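Local structure of imidazolonepropionase (Unidentified, 2Q09) at residues T137-S142 with K170-A175; V8-T13 with A54-M59; A22-L27 with T342-M347; E36-A41 with G370-F375. The protein catalyses the hydrolytic cleavage of a carbon-nitrogen bond in imidazolone-5-propanoate to give N-formimidoyl-L-glutamate, the third step of histidine degradation. One frame throughout, in Å; residues are numbered along the deposited sequence.

The four contacts show how a catalytic barrel and an outlying beta domain share one chain. Interaction 1 lies in the barrel: the side chain of Lys141 comes within about 4 Å of the ferric ion, and that of Leu174 within about 6 Å of the bound inhibitor. The others lie away from the annotated sites. Interactions 2 and 4 have centres about 15 Å apart and meet where Trp9 CE3 packs 3.7 Å from Phe375 CZ. Interaction 3 touches interaction 2 through Thr13 CG2 and Leu27 O, 3.7 Å apart. Interactions 1 and 4 are about 25 Å apart between centres, yet Thr137 and Asp374 bring them into packing contact.

Interaction 1. Residues T137-S142 with K170-A175; sequences TVEIKS and KTTLLA
Glu139, Ile140 and Lys141 pair in parallel with Lys170, Thr171 and Thr172, joining two neighbouring strands of the TIM-barrel wall; helix 148-164 links them in a beta-alpha-beta crossover. The short strands run 22° apart, and backbone bonds alternate along them: Lys170 N gives to Val138 O, Ile140 N to Lys170 O, Thr172 N to Ile140 O and Ser142 N to Thr172 O. Where the regular ladder ends, Ser142 continues it with its side chain. Its OG, placed between the backbone N and the carbonyl carbon (chi1 57°), accepts from Leu174 N at 2.7 Å and also bonds to Glu151.

The Glu139, Lys141 and Thr172 side chains share one side of the sheet. Glu139 has CG anti to the backbone N (chi1 -176°), and the chain then bends. Its OE2 receives the hydroxyl of Thr172, OG1 to OE2 2.6 Å, from above the carboxylate plane. Lys141 NZ, at 2.7 Å, meets the same OE2 on its syn lone pair. Lys141 lies alongside Thr172, with CG 4.0 Å from Thr172 CB, while Lys141 CD meets Leu174 CD2 at 4.0 Å. Beyond the two strands, Lys240 forms a second salt bridge to Glu139 OE2, and Asp212 pairs with Lys141 NZ.

One buried oxygen is thus gripped by the Thr172 hydroxyl and two lysine ammonium groups. The two neighbouring ammonium groups probably help to keep the Glu139 carboxylate ionised, and the network helps hold the side chain of Lys141 in place beside His72, one of the iron ligands.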
# COMPACT_ATOMS: atom_id res chain seq x y z
N THR A 137 0.97 -5.05 7.33
CA THR A 137 0.19 -3.82 7.27
C THR A 137 -0.19 -3.60 5.81
O THR A 137 0.67 -3.61 4.93
CB THR A 137 0.99 -2.58 7.74
OG1 THR A 137 1.29 -2.69 9.14
CG2 THR A 137 0.17 -1.31 7.51
N VAL A 138 -1.48 -3.43 5.56
CA VAL A 138 -1.95 -3.20 4.19
C VAL A 138 -2.87 -1.99 4.16
O VAL A 138 -3.64 -1.76 5.08
CB VAL A 138 -2.71 -4.44 3.64
CG1 VAL A 138 -3.92 -4.77 4.53
CG2 VAL A 138 -3.18 -4.17 2.21
N GLU A 139 -2.76 -1.19 3.10
CA GLU A 139 -3.60 -0.02 2.91
C GLU A 139 -4.69 -0.42 1.91
O GLU A 139 -4.39 -1.00 0.86
CB GLU A 139 -2.79 1.14 2.34
CG GLU A 139 -3.58 2.45 2.21
CD GLU A 139 -3.95 2.79 0.77
OE1 GLU A 139 -3.98 1.87 -0.09
OE2 GLU A 139 -4.23 3.98 0.50
N ILE A 140 -5.94 -0.12 2.25
CA ILE A 140 -7.07 -0.46 1.38
C ILE A 140 -7.89 0.79 1.09
O ILE A 140 -8.29 1.52 2.00
CB ILE A 140 -7.96 -1.53 2.04
CG1 ILE A 140 -7.13 -2.78 2.33
CG2 ILE A 140 -9.13 -1.88 1.11
CD1 ILE A 140 -7.90 -3.89 3.07
N LYS A 141 -8.14 1.04 -0.19
CA LYS A 141 -8.90 2.21 -0.61
C LYS A 141 -10.36 1.89 -0.91
O LYS A 141 -10.72 0.72 -1.12
CB LYS A 141 -8.28 2.81 -1.87
CG LYS A 141 -6.77 3.03 -1.78
CD LYS A 141 -6.19 3.33 -3.15
CE LYS A 141 -4.66 3.40 -3.10
NZ LYS A 141 -4.21 4.45 -2.13
N SER A 142 -11.19 2.92 -0.90
CA SER A 142 -12.60 2.77 -1.27
C SER A 142 -12.52 3.10 -2.76
O SER A 142 -11.57 2.68 -3.42
CB SER A 142 -13.48 3.77 -0.50
OG SER A 142 -13.08 5.11 -0.72
N LYS A 170 -4.91 0.12 7.02
CA LYS A 170 -5.02 1.57 6.98
C LYS A 170 -6.06 1.80 5.89
O LYS A 170 -5.98 1.21 4.81
CB LYS A 170 -3.69 2.21 6.58
CG LYS A 170 -2.53 1.88 7.51
CD LYS A 170 -2.75 2.38 8.93
CE LYS A 170 -2.74 3.90 9.01
NZ LYS A 170 -2.77 4.36 10.42
N THR A 171 -7.05 2.63 6.18
CA THR A 171 -8.09 2.89 5.19
C THR A 171 -7.89 4.21 4.48
O THR A 171 -7.39 5.17 5.07
CB THR A 171 -9.49 2.89 5.84
OG1 THR A 171 -9.54 3.90 6.86
CG2 THR A 171 -9.78 1.53 6.47
N THR A 172 -8.32 4.26 3.23
CA THR A 172 -8.18 5.47 2.45
C THR A 172 -9.44 5.73 1.64
O THR A 172 -9.89 4.87 0.87
CB THR A 172 -6.97 5.38 1.50
OG1 THR A 172 -5.77 5.19 2.27
CG2 THR A 172 -6.84 6.66 0.69
N LEU A 173 -10.02 6.91 1.81
CA LEU A 173 -11.22 7.29 1.08
C LEU A 173 -10.85 7.74 -0.33
O LEU A 173 -10.17 8.75 -0.50
CB LEU A 173 -11.93 8.43 1.80
CG LEU A 173 -13.20 8.93 1.11
CD1 LEU A 173 -14.27 7.85 1.19
CD2 LEU A 173 -13.69 10.21 1.77
N LEU A 174 -11.29 6.98 -1.33
CA LEU A 174 -10.99 7.31 -2.71
C LEU A 174 -12.29 7.52 -3.50
O LEU A 174 -12.50 6.90 -4.54
CB LEU A 174 -10.17 6.19 -3.35
CG LEU A 174 -9.71 6.38 -4.81
CD1 LEU A 174 -8.74 7.54 -4.90
CD2 LEU A 174 -9.05 5.10 -5.30
N ALA A 175 -13.16 8.39 -2.99
CA ALA A 175 -14.42 8.67 -3.66
C ALA A 175 -14.16 9.39 -4.97
O ALA A 175 -14.95 9.31 -5.91
CB ALA A 175 -15.32 9.51 -2.75

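Interaction 2. Residues V8-T13 with A54-M59; sequences VWLNVT and AHWQDM
The indole of Trp56 carries Val8 on one face. Val8 CB stands 3.5 Å from the centroid of the five-membered ring, almost on its normal, in a CH-pi contact, while CG2 comes down on Trp56 CE2 at 3.4 Å. At the edge of this indole, near its plane, lies CD2 of His55, whose own ring has Trp56 CD1 over one face. Leu10 CD2 reaches Trp56 CE3 obliquely, at 3.8 Å. The second indole, Trp9, meets selenomethionine Met59 at its edge: Met59 CG is 3.9 Å from Trp9 CD1, and the selenium, also edge-on, makes this a Met-aromatic contact. Met59 CG in turn touches Val12 CG1 at 3.6 Å. Trp9 NE1 is buried without a hydrogen-bond partner.

The backbones run parallel, Gln57 N giving to Val8 O, Leu10 N to Gln57 O and Met59 N to Leu10 O. A water joins Val8 N to His55 O. At the corner the amide of Asn11 adds a nearly straight bond, ND2 to Asp58 OD1 2.8 Å, entering from above the carboxylate plane; Asp58 OD1 also takes Lys60 N.

Strand 57-58 thereby forms one margin of a four-stranded sheet, next to strand 7-10, which is followed by 30-35 and 38-44. Asn11 and Val12 form a G1 beta bulge opposite His30, where the chain turns a corner into strand 12-14, which pairs in parallel with strand 63-73, and Trp9 packs edge-to-face with Phe375 and against strand 395-400.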
# COMPACT_ATOMS: atom_id res chain seq x y z
N VAL A 8 10.74 -13.67 23.82
CA VAL A 8 12.08 -13.48 23.30
C VAL A 8 12.42 -14.46 22.18
O VAL A 8 12.16 -15.66 22.29
CB VAL A 8 13.16 -13.62 24.40
CG1 VAL A 8 14.56 -13.58 23.78
CG2 VAL A 8 13.02 -12.51 25.42
N TRP A 9 12.97 -13.92 21.10
CA TRP A 9 13.39 -14.71 19.96
C TRP A 9 14.91 -14.75 19.99
O TRP A 9 15.57 -13.73 19.80
CB TRP A 9 12.90 -14.05 18.66
CG TRP A 9 11.47 -14.33 18.37
CD1 TRP A 9 10.98 -15.28 17.52
CD2 TRP A 9 10.34 -13.72 18.99
NE1 TRP A 9 9.60 -15.30 17.58
CE2 TRP A 9 9.19 -14.35 18.48
CE3 TRP A 9 10.19 -12.70 19.95
CZ2 TRP A 9 7.90 -13.99 18.88
CZ3 TRP A 9 8.90 -12.35 20.34
CH2 TRP A 9 7.78 -12.99 19.82
N LEU A 10 15.46 -15.93 20.26
CA LEU A 10 16.91 -16.08 20.33
C LEU A 10 17.53 -16.44 18.98
O LEU A 10 16.90 -17.05 18.13
CB LEU A 10 17.28 -17.17 21.34
CG LEU A 10 16.96 -16.90 22.82
CD1 LEU A 10 17.21 -18.17 23.62
CD2 LEU A 10 17.81 -15.75 23.34
N ASN A 11 18.79 -16.05 18.83
CA ASN A 11 19.56 -16.32 17.62
C ASN A 11 18.90 -15.94 16.31
O ASN A 11 18.72 -16.78 15.43
CB ASN A 11 19.96 -17.79 17.59
CG ASN A 11 20.82 -18.19 18.78
OD1 ASN A 11 21.84 -17.55 19.05
ND2 ASN A 11 20.42 -19.23 19.49
N VAL A 12 18.52 -14.67 16.18
CA VAL A 12 17.93 -14.20 14.93
C VAL A 12 18.99 -13.35 14.23
O VAL A 12 19.73 -12.62 14.88
CB VAL A 12 16.68 -13.32 15.16
CG1 VAL A 12 15.54 -14.16 15.70
CG2 VAL A 12 17.01 -12.18 16.10
N THR A 13 19.07 -13.47 12.90
CA THR A 13 20.00 -12.68 12.11
C THR A 13 19.13 -11.55 11.57
O THR A 13 18.48 -11.68 10.54
CB THR A 13 20.58 -13.49 10.94
OG1 THR A 13 21.23 -14.66 11.46
CG2 THR A 13 21.59 -12.65 10.17
N ALA A 54 12.78 -21.22 29.14
CA ALA A 54 12.42 -22.16 28.09
C ALA A 54 11.29 -21.75 27.16
O ALA A 54 11.06 -22.41 26.15
CB ALA A 54 12.11 -23.52 28.70
N HIS A 55 10.58 -20.67 27.47
CA HIS A 55 9.52 -20.24 26.57
C HIS A 55 10.15 -19.33 25.52
O HIS A 55 9.48 -18.84 24.61
CB HIS A 55 8.41 -19.51 27.33
CG HIS A 55 8.83 -18.22 27.94
ND1 HIS A 55 9.74 -18.15 28.98
CD2 HIS A 55 8.48 -16.94 27.67
CE1 HIS A 55 9.93 -16.89 29.31
NE2 HIS A 55 9.17 -16.13 28.54
N TRP A 56 11.45 -19.09 25.67
CA TRP A 56 12.22 -18.28 24.74
C TRP A 56 12.47 -19.13 23.51
O TRP A 56 12.97 -20.25 23.62
CB TRP A 56 13.55 -17.85 25.38
CG TRP A 56 13.40 -16.71 26.35
CD1 TRP A 56 12.24 -16.29 26.95
CD2 TRP A 56 14.44 -15.85 26.83
NE1 TRP A 56 12.49 -15.21 27.76
CE2 TRP A 56 13.83 -14.91 27.70
CE3 TRP A 56 15.81 -15.76 26.60
CZ2 TRP A 56 14.56 -13.92 28.36
CZ3 TRP A 56 16.54 -14.77 27.25
CH2 TRP A 56 15.91 -13.85 28.11
N GLN A 57 12.12 -18.62 22.34
CA GLN A 57 12.27 -19.37 21.11
C GLN A 57 13.59 -19.17 20.37
O GLN A 57 13.94 -18.05 20.01
CB GLN A 57 11.10 -19.07 20.18
CG GLN A 57 9.76 -19.41 20.80
CD GLN A 57 8.64 -19.35 19.79
OE1 GLN A 57 8.19 -18.27 19.41
NE2 GLN A 57 8.20 -20.51 19.34
N ASP A 58 14.30 -20.27 20.14
CA ASP A 58 15.59 -20.25 19.45
C ASP A 58 15.39 -20.37 17.95
O ASP A 58 15.05 -21.44 17.45
CB ASP A 58 16.45 -21.42 19.94
CG ASP A 58 17.85 -21.40 19.37
OD1 ASP A 58 18.13 -20.55 18.50
OD2 ASP A 58 18.67 -22.24 19.78
N MSE A 59 15.61 -19.29 17.21
CA MSE A 59 15.42 -19.32 15.77
C MSE A 59 16.62 -19.92 15.04
O MSE A 59 16.60 -20.08 13.81
CB MSE A 59 15.13 -17.92 15.25
CG MSE A 59 13.80 -17.36 15.74
SE MSE A 59 12.29 -18.51 15.29
CE MSE A 59 12.07 -19.33 17.02
O HOH W 1 9.21 -16.30 24.07

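Interaction 3. Residues A22-L27 with T342-M347; sequences ADYGLL and TPVEAM
Asp23 meets Val344 through its backbone: Asp23 C lies 3.4 Å from Val344 CG2, the methyl that stands anti to the Val344 backbone N. Asp23 belongs to a type II' beta turn from Ala22 to Gly25, closed by the bond from Gly25 N to Ala22 O, and this turn presents the next residue, Tyr24, to the start of helix 343-349.

Tyr24 carries most of the contact. Val344 CG2 sits over the centre of one ring face, 3.8 Å from the centroid and only 4° off the normal, a nearly perpendicular CH-pi approach. Selenomethionine Met347 comes to the ring's edge instead, the two side chains crossing at about a right angle, with Met347 CB 3.7 Å from Tyr24 CE1. Tyr24 OH touches Pro343 CB at 3.4 Å; it is also 3.3 Å from Val344 N, but the angle is too poor for a hydrogen bond. The ring of His382 meets that of Tyr24 at about 90°. An alanine in place of Tyr24 would probably open a gap beside the helix and leave Val344 CG2 without the aromatic face it rests on.

At the last position of the turn, Gly25 O accepts a hydrogen bond from Thr16 OG1. The helix start is independently secured by a capping box: Thr342 OG1 accepts from Glu345 N, and Glu345 OE1 from Thr342 N.

The join is therefore essentially apolar, dispersion and CH-pi attraction rather than directed bonds, although the positive end of the helix would probably interact favourably with the nearby phenol oxygen.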
# COMPACT_ATOMS: atom_id res chain seq x y z
N ALA A 22 23.51 1.09 6.36
CA ALA A 22 23.62 0.81 4.94
C ALA A 22 22.88 -0.45 4.50
O ALA A 22 22.68 -1.38 5.28
CB ALA A 22 25.09 0.70 4.55
N ASP A 23 22.48 -0.46 3.23
CA ASP A 23 21.78 -1.58 2.63
C ASP A 23 20.60 -2.08 3.46
O ASP A 23 19.64 -1.34 3.70
CB ASP A 23 22.77 -2.72 2.36
CG ASP A 23 23.96 -2.27 1.54
OD1 ASP A 23 23.77 -1.53 0.56
OD2 ASP A 23 25.10 -2.65 1.88
N TYR A 24 20.68 -3.34 3.90
CA TYR A 24 19.61 -3.97 4.67
C TYR A 24 19.74 -3.77 6.18
O TYR A 24 18.87 -4.19 6.94
CB TYR A 24 19.60 -5.48 4.40
CG TYR A 24 19.25 -5.85 2.99
CD1 TYR A 24 17.92 -5.83 2.55
CD2 TYR A 24 20.24 -6.23 2.07
CE1 TYR A 24 17.59 -6.18 1.24
CE2 TYR A 24 19.92 -6.57 0.76
CZ TYR A 24 18.59 -6.55 0.36
OH TYR A 24 18.25 -6.90 -0.93
N GLY A 25 20.83 -3.14 6.61
CA GLY A 25 21.03 -2.95 8.03
C GLY A 25 21.15 -4.30 8.72
O GLY A 25 20.67 -4.47 9.84
N LEU A 26 21.79 -5.26 8.05
CA LEU A 26 21.97 -6.60 8.60
C LEU A 26 23.00 -6.58 9.72
O LEU A 26 24.02 -5.90 9.62
CB LEU A 26 22.46 -7.57 7.51
CG LEU A 26 21.44 -8.33 6.66
CD1 LEU A 26 22.16 -9.00 5.50
CD2 LEU A 26 20.71 -9.37 7.52
N LEU A 27 22.73 -7.34 10.78
CA LEU A 27 23.63 -7.41 11.94
C LEU A 27 23.95 -8.86 12.27
O LEU A 27 23.36 -9.79 11.71
CB LEU A 27 22.97 -6.76 13.16
CG LEU A 27 22.35 -5.37 13.03
CD1 LEU A 27 21.62 -5.04 14.32
CD2 LEU A 27 23.42 -4.32 12.74
N THR A 342 17.05 -1.90 -7.14
CA THR A 342 17.89 -2.97 -6.62
C THR A 342 17.03 -3.72 -5.61
O THR A 342 16.03 -3.20 -5.13
CB THR A 342 19.12 -2.42 -5.89
OG1 THR A 342 18.70 -1.60 -4.79
CG2 THR A 342 19.97 -1.57 -6.83
N PRO A 343 17.40 -4.98 -5.30
CA PRO A 343 16.58 -5.69 -4.31
C PRO A 343 16.52 -4.94 -2.98
O PRO A 343 15.54 -5.03 -2.25
CB PRO A 343 17.26 -7.04 -4.19
CG PRO A 343 17.81 -7.26 -5.61
CD PRO A 343 18.38 -5.88 -5.93
N VAL A 344 17.58 -4.20 -2.66
CA VAL A 344 17.61 -3.47 -1.39
C VAL A 344 16.66 -2.26 -1.44
O VAL A 344 16.02 -1.93 -0.44
CB VAL A 344 19.06 -3.05 -1.00
CG1 VAL A 344 19.57 -1.93 -1.91
CG2 VAL A 344 19.09 -2.64 0.45
N GLU A 345 16.55 -1.61 -2.60
CA GLU A 345 15.64 -0.48 -2.73
C GLU A 345 14.20 -1.01 -2.63
O GLU A 345 13.31 -0.37 -2.05
CB GLU A 345 15.83 0.24 -4.07
CG GLU A 345 17.15 0.99 -4.21
CD GLU A 345 17.33 1.60 -5.59
OE1 GLU A 345 17.12 0.90 -6.60
OE2 GLU A 345 17.70 2.79 -5.66
N ALA A 346 13.97 -2.19 -3.20
CA ALA A 346 12.64 -2.79 -3.17
C ALA A 346 12.25 -3.15 -1.73
O ALA A 346 11.13 -2.91 -1.32
CB ALA A 346 12.61 -4.04 -4.05
N MSE A 347 13.20 -3.70 -0.97
CA MSE A 347 12.94 -4.08 0.41
C MSE A 347 12.63 -2.84 1.26
O MSE A 347 11.67 -2.81 2.03
CB MSE A 347 14.13 -4.86 0.99
CG MSE A 347 13.89 -5.40 2.39
SE MSE A 347 12.35 -6.57 2.47
CE MSE A 347 12.59 -7.20 4.32

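Interaction 4. Residues E36-A41 with G370-F375; sequences EGRIHA and GMLADF
Arg38 and Leu372 face each other across a single backbone bridge, CA to CA 4.2 Å, where the two runs of chain lie 117° apart and three bonds bind them: Ala373 N to Gly37 O, Ile39 N to Met371 O and Gly370 N to Ile39 O, each 2.9 Å long.

The Arg38 side chain is extended from CG to NE (chi2 -175°, chi3 179°), and its guanidinium lies beside Gly370 and Leu372. NH1 gives a bond of 2.9 Å to Gly370 O, lying in the carbonyl plane but tilted from the guanidinium plane, and also bonds to Gln363 OE1. Leu372 CD2 sits over the centre of one guanidinium face, 4.0 Å from Arg38 CZ. An alanine here would remove the guanidinium, and would probably leave Gly370 O without the hold of this side-chain donor and a gap beside the Leu372 methyl. Nearer the bridge, Ile39 CG1 rests 3.5 Å from Met371 O, and Ala373 CB lies 3.6 Å from Gly37 O.

Ala373 is the centre of an inverse gamma turn that leads the chain into strand 375-378, while strand 38-44 carries on into a classic beta bulge, His40 and Ala41 both opposite Gly33. Joining an N-terminal strand to a chain that returns after the barrel is found in many amidohydrolases, in which a small beta domain beside the barrel is built from both ends of the sequence.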
# COMPACT_ATOMS: atom_id res chain seq x y z
N GLU A 36 4.74 -5.50 25.58
CA GLU A 36 3.53 -4.76 25.27
C GLU A 36 3.47 -4.33 23.80
O GLU A 36 3.35 -3.14 23.48
CB GLU A 36 3.42 -3.55 26.21
CG GLU A 36 2.91 -3.94 27.59
CD GLU A 36 3.09 -2.85 28.63
OE1 GLU A 36 2.77 -1.68 28.33
OE2 GLU A 36 3.54 -3.16 29.75
N GLY A 37 3.56 -5.32 22.92
CA GLY A 37 3.48 -5.09 21.48
C GLY A 37 4.62 -4.36 20.80
O GLY A 37 4.52 -4.06 19.62
N ARG A 38 5.69 -4.07 21.53
CA ARG A 38 6.82 -3.36 20.95
C ARG A 38 8.15 -4.06 21.14
O ARG A 38 8.30 -4.91 22.03
CB ARG A 38 6.92 -1.96 21.54
CG ARG A 38 5.74 -1.07 21.24
CD ARG A 38 5.96 0.33 21.76
NE ARG A 38 4.82 1.19 21.46
CZ ARG A 38 4.69 1.92 20.36
NH1 ARG A 38 5.64 1.92 19.44
NH2 ARG A 38 3.59 2.63 20.17
N ILE A 39 9.11 -3.72 20.30
CA ILE A 39 10.44 -4.29 20.40
C ILE A 39 11.04 -3.63 21.65
O ILE A 39 11.25 -2.41 21.68
CB ILE A 39 11.30 -3.95 19.17
CG1 ILE A 39 10.59 -4.43 17.90
CG2 ILE A 39 12.66 -4.65 19.29
CD1 ILE A 39 11.26 -3.99 16.62
N HIS A 40 11.28 -4.44 22.67
CA HIS A 40 11.81 -3.94 23.93
C HIS A 40 13.33 -3.94 23.97
O HIS A 40 13.94 -3.09 24.62
CB HIS A 40 11.26 -4.79 25.07
CG HIS A 40 11.41 -4.15 26.41
ND1 HIS A 40 10.87 -2.92 26.71
CD2 HIS A 40 12.04 -4.57 27.54
CE1 HIS A 40 11.15 -2.60 27.97
NE2 HIS A 40 11.86 -3.59 28.49
N ALA A 41 13.94 -4.90 23.29
CA ALA A 41 15.39 -4.98 23.27
C ALA A 41 15.94 -5.81 22.11
O ALA A 41 15.31 -6.77 21.65
CB ALA A 41 15.89 -5.55 24.59
N GLY A 370 11.69 0.21 20.64
CA GLY A 370 10.68 1.24 20.75
C GLY A 370 9.60 1.19 19.68
O GLY A 370 8.50 1.73 19.87
N MSE A 371 9.88 0.55 18.55
CA MSE A 371 8.88 0.45 17.48
C MSE A 371 8.03 -0.80 17.66
O MSE A 371 8.40 -1.70 18.40
CB MSE A 371 9.57 0.45 16.11
CG MSE A 371 10.23 1.78 15.79
SE MSE A 371 10.88 1.88 13.97
CE MSE A 371 9.30 2.56 13.13
N LEU A 372 6.89 -0.85 16.97
CA LEU A 372 5.99 -1.99 17.09
C LEU A 372 6.65 -3.30 16.69
O LEU A 372 7.49 -3.33 15.77
CB LEU A 372 4.73 -1.75 16.25
CG LEU A 372 3.86 -0.58 16.74
CD1 LEU A 372 2.83 -0.21 15.69
CD2 LEU A 372 3.18 -0.96 18.07
N ALA A 373 6.28 -4.37 17.37
CA ALA A 373 6.86 -5.68 17.12
C ALA A 373 6.20 -6.42 15.95
O ALA A 373 5.54 -7.44 16.15
CB ALA A 373 6.80 -6.54 18.38
N ASP A 374 6.40 -5.89 14.75
CA ASP A 374 5.87 -6.49 13.53
C ASP A 374 7.09 -6.98 12.77
O ASP A 374 7.77 -6.19 12.10
CB ASP A 374 5.11 -5.44 12.70
CG ASP A 374 3.76 -5.10 13.28
OD1 ASP A 374 3.48 -5.50 14.44
OD2 ASP A 374 2.96 -4.44 12.58
N PHE A 375 7.40 -8.26 12.89
CA PHE A 375 8.56 -8.80 12.20
C PHE A 375 8.34 -10.20 11.68
O PHE A 375 7.35 -10.86 12.03
CB PHE A 375 9.79 -8.75 13.13
CG PHE A 375 9.62 -9.49 14.42
CD1 PHE A 375 9.88 -10.85 14.50
CD2 PHE A 375 9.21 -8.81 15.56
CE1 PHE A 375 9.75 -11.53 15.71
CE2 PHE A 375 9.08 -9.48 16.78
CZ PHE A 375 9.34 -10.84 16.86